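Local coordinates for heparin binding protein (Homo sapiens, PDB 1A7S), which kills many Gram-negative bacteria, attracts monocytes and fibroblasts and binds heparin, as a neutrophil granule glycoprotein homologous to serine proteases, at residues F14-Q19 / R34-A39; V53-Y58 / L93-E98. All coordinates share one frame; numbering follows the deposited sequence.

Contact 1. Residues F14-Q19 / R34-A39; sequences FLASIQ and RFVMTA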
ATOM      1  N   PHE A  14      -0.675  -4.137  -9.699  1.00  7.44           N
ATOM      2  CA  PHE A  14      -0.915  -4.738  -8.423  1.00  7.20           C
ATOM      3  C   PHE A  14      -1.671  -3.838  -7.477  1.00  6.44           C
ATOM      4  O   PHE A  14      -1.998  -4.245  -6.365  1.00  7.91           O
ATOM      5  CB  PHE A  14       0.402  -5.223  -7.789  1.00  8.62           C
ATOM      6  CG  PHE A  14       1.446  -4.130  -7.817  1.00  8.59           C
ATOM      7  CD1 PHE A  14       1.410  -3.092  -6.944  1.00  8.78           C
ATOM      8  CD2 PHE A  14       2.450  -4.129  -8.821  1.00  9.34           C
ATOM      9  CE1 PHE A  14       2.300  -2.019  -7.018  1.00 10.10           C
ATOM     10  CE2 PHE A  14       3.326  -3.065  -8.888  1.00 10.05           C
ATOM     11  CZ  PHE A  14       3.252  -2.017  -8.033  1.00 10.10           C
ATOM     12  N   LEU A  15      -1.873  -2.571  -7.826  1.00  6.56           N
ATOM     13  CA  LEU A  15      -2.402  -1.616  -6.916  1.00  6.97           C
ATOM     14  C   LEU A  15      -3.893  -1.846  -6.612  1.00  7.70           C
ATOM     15  O   LEU A  15      -4.666  -2.096  -7.562  1.00 10.01           O
ATOM     16  CB  LEU A  15      -2.276  -0.193  -7.405  1.00  9.23           C
ATOM     17  CG  LEU A  15      -1.036   0.533  -7.284  1.00 13.05           C
ATOM     18  CD1 LEU A  15      -1.252   1.981  -7.747  1.00 14.47           C
ATOM     19  CD2 LEU A  15      -0.380   0.515  -5.892  1.00 11.61           C
ATOM     20  N   ALA A  16      -4.243  -1.668  -5.370  1.00  7.37           N
ATOM     21  CA  ALA A  16      -5.641  -1.702  -4.960  1.00  7.41           C
ATOM     22  C   ALA A  16      -6.089  -0.333  -4.503  1.00  7.08           C
ATOM     23  O   ALA A  16      -5.323   0.410  -3.913  1.00  8.17           O
ATOM     24  CB  ALA A  16      -5.756  -2.665  -3.757  1.00  8.47           C
ATOM     25  N   SER A  17      -7.362  -0.061  -4.733  1.00  7.26           N
ATOM     26  CA  SER A  17      -8.113   1.059  -4.177  1.00  7.87           C
ATOM     27  C   SER A  17      -9.086   0.456  -3.158  1.00  6.97           C
ATOM     28  O   SER A  17      -9.873  -0.395  -3.514  1.00  9.16           O
ATOM     29  CB  SER A  17      -8.842   1.815  -5.269  1.00  7.72           C
ATOM     30  OG  SER A  17      -9.753   2.738  -4.717  1.00  7.63           O
ATOM     31  N   ILE A  18      -8.996   0.870  -1.908  1.00  7.42           N
ATOM     32  CA  ILE A  18      -9.884   0.439  -0.823  1.00  8.22           C
ATOM     33  C   ILE A  18     -10.908   1.550  -0.616  1.00  7.59           C
ATOM     34  O   ILE A  18     -10.554   2.723  -0.435  1.00  8.14           O
ATOM     35  CB  ILE A  18      -9.090   0.144   0.461  1.00  9.57           C
ATOM     36  CG1 ILE A  18      -7.792  -0.582   0.253  1.00 11.87           C
ATOM     37  CG2 ILE A  18     -10.020  -0.603   1.390  1.00 11.31           C
ATOM     38  CD1 ILE A  18      -7.710  -1.835  -0.421  1.00 18.53           C
ATOM     39  N   GLN A  19     -12.176   1.156  -0.696  1.00  7.75           N
ATOM     40  CA  GLN A  19     -13.272   2.117  -0.799  1.00  9.24           C
ATOM     41  C   GLN A  19     -14.318   1.874   0.253  1.00  9.33           C
ATOM     42  O   GLN A  19     -14.613   0.726   0.634  1.00 10.81           O
ATOM     43  CB  GLN A  19     -13.890   2.023  -2.222  1.00  9.32           C
ATOM     44  CG  GLN A  19     -12.848   2.281  -3.295  1.00  9.31           C
ATOM     45  CD  GLN A  19     -13.353   2.519  -4.695  1.00  9.22           C
ATOM     46  OE1 GLN A  19     -12.535   2.876  -5.596  1.00 10.91           O
ATOM     47  NE2 GLN A  19     -14.609   2.360  -4.909  1.00  8.98           N
ATOM     48  N   ARG A  34      -5.995 -14.232  -3.595  1.00  9.81           N
ATOM     49  CA  ARG A  34      -6.989 -14.081  -2.592  1.00 10.55           C
ATOM     50  C   ARG A  34      -6.740 -13.036  -1.542  1.00  8.59           C
ATOM     51  O   ARG A  34      -7.577 -12.847  -0.643  1.00  8.91           O
ATOM     52  CB  ARG A  34      -7.361 -15.440  -1.927  1.00 13.23           C
ATOM     53  CG  ARG A  34      -8.686 -15.563  -1.297  1.00 20.61           C
ATOM     54  CD  ARG A  34      -8.859 -16.993  -0.726  1.00 22.60           C
ATOM     55  NE  ARG A  34      -8.805 -18.010  -1.732  1.00 22.64           N
ATOM     56  CZ  ARG A  34      -9.884 -18.534  -2.347  1.00 23.80           C
ATOM     57  NH1 ARG A  34     -11.083 -17.964  -2.214  1.00 20.13           N
ATOM     58  NH2 ARG A  34      -9.780 -19.579  -3.201  1.00 27.10           N
ATOM     59  N   PHE A  35      -5.615 -12.295  -1.581  1.00  8.00           N
ATOM     60  CA  PHE A  35      -5.293 -11.400  -0.511  1.00  7.87           C
ATOM     61  C   PHE A  35      -4.635 -10.093  -0.996  1.00  6.89           C
ATOM     62  O   PHE A  35      -3.748 -10.080  -1.826  1.00  8.01           O
ATOM     63  CB  PHE A  35      -4.288 -12.009   0.529  1.00  7.79           C
ATOM     64  CG  PHE A  35      -4.883 -13.165   1.326  1.00  8.79           C
ATOM     65  CD1 PHE A  35      -4.772 -14.446   0.798  1.00  9.69           C
ATOM     66  CD2 PHE A  35      -5.433 -12.979   2.542  1.00  9.50           C
ATOM     67  CE1 PHE A  35      -5.253 -15.511   1.543  1.00 10.84           C
ATOM     68  CE2 PHE A  35      -5.949 -14.010   3.285  1.00 10.57           C
ATOM     69  CZ  PHE A  35      -5.849 -15.301   2.758  1.00 11.63           C
ATOM     70  N   VAL A  36      -5.111  -9.019  -0.380  1.00  7.45           N
ATOM     71  CA  VAL A  36      -4.570  -7.679  -0.511  1.00  7.04           C
ATOM     72  C   VAL A  36      -3.901  -7.254   0.775  1.00  6.69           C
ATOM     73  O   VAL A  36      -4.439  -7.415   1.879  1.00  8.38           O
ATOM     74  CB  VAL A  36      -5.669  -6.681  -0.924  1.00  7.61           C
ATOM     75  CG1 VAL A  36      -5.250  -5.222  -0.727  1.00  8.28           C
ATOM     76  CG2 VAL A  36      -5.936  -6.893  -2.486  1.00  7.96           C
ATOM     77  N   MET A  37      -2.688  -6.708   0.630  1.00  6.50           N
ATOM     78  CA  MET A  37      -1.903  -6.173   1.770  1.00  6.76           C
ATOM     79  C   MET A  37      -2.096  -4.647   1.827  1.00  6.51           C
ATOM     80  O   MET A  37      -1.962  -3.960   0.814  1.00  7.35           O
ATOM     81  CB  MET A  37      -0.420  -6.489   1.554  1.00  6.79           C
ATOM     82  CG  MET A  37       0.479  -5.972   2.649  1.00  8.14           C
ATOM     83  SD  MET A  37       2.177  -6.596   2.507  1.00  8.67           S
ATOM     84  CE  MET A  37       2.769  -5.707   1.053  1.00  9.05           C
ATOM     85  N   THR A  38      -2.390  -4.166   3.013  1.00  7.24           N
ATOM     86  CA  THR A  38      -2.634  -2.758   3.269  1.00  6.94           C
ATOM     87  C   THR A  38      -2.192  -2.446   4.708  1.00  6.85           C
ATOM     88  O   THR A  38      -1.485  -3.253   5.336  1.00  7.64           O
ATOM     89  CB  THR A  38      -4.110  -2.417   3.027  1.00  8.05           C
ATOM     90  OG1 THR A  38      -4.341  -1.022   3.089  1.00  7.71           O
ATOM     91  CG2 THR A  38      -5.052  -3.139   3.904  1.00  8.44           C
ATOM     92  N   ALA A  39      -2.510  -1.236   5.149  1.00  7.08           N
ATOM     93  CA  ALA A  39      -2.177  -0.797   6.504  1.00  7.36           C
ATOM     94  C   ALA A  39      -3.337  -1.036   7.415  1.00  7.46           C
ATOM     95  O   ALA A  39      -4.496  -0.724   7.110  1.00  8.25           O
ATOM     96  CB  ALA A  39      -1.811   0.691   6.471  1.00  8.24           C
TER

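Contact 2. Residues V53-Y58 / L93-E98; sequences VVLGAY and LQLDRE. With EOH (ethanol), chain E; EOH (ethanol), chain Q.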
ATOM      1  N   VAL A  53     -12.780  -3.595  -2.212  1.00  8.94           N
ATOM      2  CA  VAL A  53     -11.458  -3.573  -2.802  1.00  8.82           C
ATOM      3  C   VAL A  53     -11.611  -3.543  -4.314  1.00  8.80           C
ATOM      4  O   VAL A  53     -12.277  -4.420  -4.841  1.00 10.63           O
ATOM      5  CB  VAL A  53     -10.595  -4.794  -2.406  1.00  9.58           C
ATOM      6  CG1 VAL A  53      -9.262  -4.775  -3.132  1.00 13.09           C
ATOM      7  CG2 VAL A  53     -10.426  -4.836  -0.896  1.00 11.77           C
ATOM      8  N   VAL A  54     -11.010  -2.563  -4.965  1.00  8.24           N
ATOM      9  CA  VAL A  54     -11.021  -2.445  -6.394  1.00  8.67           C
ATOM     10  C   VAL A  54      -9.623  -2.637  -6.957  1.00  8.01           C
ATOM     11  O   VAL A  54      -8.695  -1.917  -6.588  1.00  8.72           O
ATOM     12  CB  VAL A  54     -11.565  -1.061  -6.835  1.00  9.65           C
ATOM     13  CG1 VAL A  54     -11.675  -1.005  -8.363  1.00 11.79           C
ATOM     14  CG2 VAL A  54     -12.916  -0.793  -6.228  1.00 10.79           C
ATOM     15  N   LEU A  55      -9.483  -3.626  -7.822  1.00  8.21           N
ATOM     16  CA  LEU A  55      -8.253  -3.913  -8.563  1.00  7.62           C
ATOM     17  C   LEU A  55      -8.435  -3.535 -10.023  1.00  7.66           C
ATOM     18  O   LEU A  55      -9.579  -3.531 -10.521  1.00  8.59           O
ATOM     19  CB  LEU A  55      -7.926  -5.395  -8.451  1.00  8.12           C
ATOM     20  CG  LEU A  55      -7.816  -5.985  -7.036  1.00  9.27           C
ATOM     21  CD1 LEU A  55      -7.400  -7.459  -7.156  1.00 11.82           C
ATOM     22  CD2 LEU A  55      -6.848  -5.200  -6.206  1.00 11.04           C
ATOM     23  N   GLY A  56      -7.374  -3.291 -10.745  1.00  7.78           N
ATOM     24  CA  GLY A  56      -7.456  -2.958 -12.141  1.00  8.10           C
ATOM     25  C   GLY A  56      -7.943  -1.551 -12.450  1.00  8.03           C
ATOM     26  O   GLY A  56      -8.223  -1.255 -13.609  1.00  8.95           O
ATOM     27  N   ALA A  57      -8.027  -0.678 -11.440  1.00  8.28           N
ATOM     28  CA  ALA A  57      -8.499   0.666 -11.699  1.00  8.65           C
ATOM     29  C   ALA A  57      -7.415   1.554 -12.282  1.00  7.59           C
ATOM     30  O   ALA A  57      -6.230   1.361 -12.028  1.00  9.40           O
ATOM     31  CB  ALA A  57      -8.981   1.289 -10.407  1.00  9.37           C
ATOM     32  N   TYR A  58      -7.858   2.585 -13.002  1.00  7.54           N
ATOM     33  CA  TYR A  58      -6.967   3.643 -13.466  1.00  7.17           C
ATOM     34  C   TYR A  58      -7.533   4.978 -12.994  1.00  7.21           C
ATOM     35  O   TYR A  58      -6.905   5.647 -12.127  1.00  7.99           O
ATOM     36  CB  TYR A  58      -6.746   3.602 -14.962  1.00  7.99           C
ATOM     37  CG  TYR A  58      -5.878   4.703 -15.509  1.00  8.18           C
ATOM     38  CD1 TYR A  58      -4.567   4.757 -15.068  1.00 10.59           C
ATOM     39  CD2 TYR A  58      -6.368   5.651 -16.379  1.00  9.16           C
ATOM     40  CE1 TYR A  58      -3.701   5.692 -15.470  1.00 11.32           C
ATOM     41  CE2 TYR A  58      -5.433   6.674 -16.824  1.00 10.32           C
ATOM     42  CZ  TYR A  58      -4.149   6.651 -16.315  1.00 11.11           C
ATOM     43  OH  TYR A  58      -3.205   7.624 -16.766  1.00 13.46           O
ATOM     44  N   LEU A  93      -6.179  -8.393   3.787  1.00  7.60           N
ATOM     45  CA  LEU A  93      -7.620  -8.479   3.461  1.00  8.27           C
ATOM     46  C   LEU A  93      -7.796  -9.718   2.569  1.00  8.32           C
ATOM     47  O   LEU A  93      -7.241  -9.811   1.501  1.00  8.95           O
ATOM     48  CB  LEU A  93      -8.027  -7.236   2.687  1.00  8.50           C
ATOM     49  CG  LEU A  93      -7.720  -5.861   3.263  1.00  9.40           C
ATOM     50  CD1 LEU A  93      -8.160  -4.744   2.360  1.00  9.95           C
ATOM     51  CD2 LEU A  93      -8.285  -5.721   4.657  1.00 11.22           C
ATOM     52  N   GLN A  94      -8.610 -10.638   3.092  1.00  8.46           N
ATOM     53  CA  GLN A  94      -8.956 -11.822   2.262  1.00  8.74           C
ATOM     54  C   GLN A  94     -10.119 -11.382   1.361  1.00  8.71           C
ATOM     55  O   GLN A  94     -11.158 -10.947   1.908  1.00 10.14           O
ATOM     56  CB  GLN A  94      -9.330 -12.997   3.100  1.00 10.91           C
ATOM     57  CG  GLN A  94      -9.648 -14.241   2.293  1.00 12.70           C
ATOM     58  CD  GLN A  94      -9.873 -15.488   3.049  1.00 15.37           C
ATOM     59  OE1 GLN A  94      -9.177 -15.715   4.073  1.00 15.10           O
ATOM     60  NE2 GLN A  94     -10.674 -16.380   2.481  1.00 19.36           N
ATOM     61  N   LEU A  95      -9.938 -11.523   0.099  1.00  8.94           N
ATOM     62  CA  LEU A  95     -11.026 -11.175  -0.881  1.00  9.68           C
ATOM     63  C   LEU A  95     -12.052 -12.272  -0.896  1.00 10.11           C
ATOM     64  O   LEU A  95     -11.778 -13.405  -0.533  1.00 11.81           O
ATOM     65  CB  LEU A  95     -10.364 -11.018  -2.262  1.00  9.73           C
ATOM     66  CG  LEU A  95      -9.187 -10.083  -2.348  1.00  8.99           C
ATOM     67  CD1 LEU A  95      -8.662 -10.040  -3.785  1.00 10.17           C
ATOM     68  CD2 LEU A  95      -9.510  -8.718  -1.896  1.00 10.61           C
ATOM     69  N   ASP A  96     -13.254 -11.962  -1.390  1.00 11.09           N
ATOM     70  CA  ASP A  96     -14.345 -12.907  -1.438  1.00 11.53           C
ATOM     71  C   ASP A  96     -14.100 -14.072  -2.387  1.00 11.99           C
ATOM     72  O   ASP A  96     -14.796 -15.085  -2.321  1.00 13.91           O
ATOM     73  CB  ASP A  96     -15.637 -12.221  -1.792  1.00 12.95           C
ATOM     74  CG  ASP A  96     -15.740 -11.582  -3.161  1.00 14.28           C
ATOM     75  OD1 ASP A  96     -15.841 -12.358  -4.178  1.00 15.78           O
ATOM     76  OD2 ASP A  96     -15.566 -10.412  -3.367  1.00 21.32           O
ATOM     77  N   ARG A  97     -13.171 -13.916  -3.295  1.00 11.59           N
ATOM     78  CA  ARG A  97     -12.849 -14.957  -4.297  1.00 12.93           C
ATOM     79  C   ARG A  97     -11.453 -14.679  -4.812  1.00 12.61           C
ATOM     80  O   ARG A  97     -10.864 -13.600  -4.563  1.00 13.51           O
ATOM     81  CB  ARG A  97     -13.883 -14.930  -5.409  1.00 13.19           C
ATOM     82  CG  ARG A  97     -13.738 -13.636  -6.274  1.00 16.23           C
ATOM     83  CD  ARG A  97     -14.962 -13.450  -7.188  1.00 18.28           C
ATOM     84  NE  ARG A  97     -14.759 -12.317  -8.116  1.00 19.85           N
ATOM     85  CZ  ARG A  97     -14.954 -11.038  -7.748  1.00 19.79           C
ATOM     86  NH1 ARG A  97     -15.471 -10.695  -6.585  1.00 14.92           N
ATOM     87  NH2 ARG A  97     -14.572 -10.071  -8.603  1.00 16.93           N
ATOM     88  N   GLU A  98     -10.864 -15.567  -5.598  1.00 12.91           N
ATOM     89  CA  GLU A  98      -9.597 -15.288  -6.226  1.00 12.44           C
ATOM     90  C   GLU A  98      -9.743 -14.253  -7.332  1.00 11.54           C
ATOM     91  O   GLU A  98     -10.618 -14.341  -8.179  1.00 15.27           O
ATOM     92  CB  GLU A  98      -8.994 -16.571  -6.880  1.00 14.70           C
ATOM     93  CG  GLU A  98      -8.503 -17.493  -5.755  1.00 19.18           C
ATOM     94  CD  GLU A  98      -7.706 -18.676  -6.174  1.00 23.08           C
ATOM     95  OE1 GLU A  98      -7.434 -18.865  -7.371  1.00 29.58           O
ATOM     96  OE2 GLU A  98      -7.370 -19.501  -5.288  1.00 31.52           O
TER
HETATM   97  C1  EOH E 417      -4.752   0.589 -14.663  1.00 14.96           C
HETATM   98  C2  EOH E 417      -4.095   1.451 -13.745  1.00 22.87           C
HETATM   99  O   EOH E 417      -5.912  -0.158 -14.962  1.00 21.95           O
HETATM  100  C1  EOH Q 429     -11.422 -19.323   1.487  1.00 50.19           C
HETATM  101  C2  EOH Q 429     -10.699 -20.561   0.953  1.00 49.90           C
HETATM  102  O   EOH Q 429     -11.247 -19.202   2.927  1.00 42.02           O

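Contact 1. Residues F14-Q19 / R34-A39
V36 meets A16 and I18 chiefly through one methyl. Its CB points from strand 35-38 toward strand 15-19, and from there the side chain forks. CG1 is the branch that does most of the touching: with a first torsion of 165° it stands opposite V36 N and runs out to within 4.0 Å of the CB of A16. CG2, beside its own backbone N, is a looser neighbour of the same A16 CB. The CG1 methyl also meets the tip of I18, CD1 of I18 lying 4.2 Å from CG1 of V36, so these two side chains reach for one another tip to tip. Further along, T38 adds a looser approach, its OG1 4.5 Å from CG1 of I18; that hydroxyl is bonded to the carbonyl oxygen of G27, so this buried polar atom has a partner. No hydrogen bond joins the segments. The strands pass 8.5 Å apart with their directions 77° from each other, and only side chains meet; V36 also packs on L30 and V53. Such interior packing between strands that are not neighbours in the sheet is what fills the closed six-stranded N-terminal β-barrel of the trypsin-like fold.

Contact 2. Residues V53-Y58 / L93-E98
A first torsion of -53° sets CG of both L93 and L95 beside the backbone N, and CD1 continues the extended line in each; V53, at chi1 176°, spreads CG1 opposite its N and CG2 beside it. CG2 of V53 lies 4.0 Å from CD1 of L93, and the two side chains pass at a slant. L95 instead offers its other branch, crossing V53 at about a right angle and laying CD2 4.1 Å from CB of V53 and about as close to both of its methyls, so that one leucine methyl rests against the whole fork of the valine. The extended CD1 of L95 is left for L55, a looser touch, 4.4 Å from CD1 of L55. All four side chains are buried and the contact is wholly apolar.

Beyond the strand, polar groups take over: R97 folds back on its neighbour, NH1 bonding OD1 of D96 at 2.9 Å in a salt bridge on the syn lone pair, nearly in the guanidinium plane. D96 and R97 are also fastened to strand 69-77, through S72 N and T70 O. That strand lies between 51-55 and 91-95 in the sheet, and V53, L55, L93 and L95 make their contact across the barrel interior, past it, with V36 against V53 and L95, in the inward-facing packing of a closed antiparallel β-barrel, here the N-terminal one of the chymotrypsin-like fold.

Overall arrangement
From the N terminus, strand 15-20 turns into 23-32 and then 35-38, and contact 1 closes this first loop across the intervening strand. The chain next enters strand 51-55, passes through 69-77 and arrives at 91-95, where contact 2 closes the second loop. The two loops follow in series, neither nested nor crossed, but the barrel brings their centres to about 7 Å from each other. Strands 35-38 and 91-95 are antiparallel neighbours: L93 N bonds V36 O, and L95 N probably bonds R34 O just ahead of strand 35-38, while Q19 packs on V54. Together the contacts tie all four strands around one interior, with the strand 35-38 end inside the 20-44 region that possesses antibiotic activity.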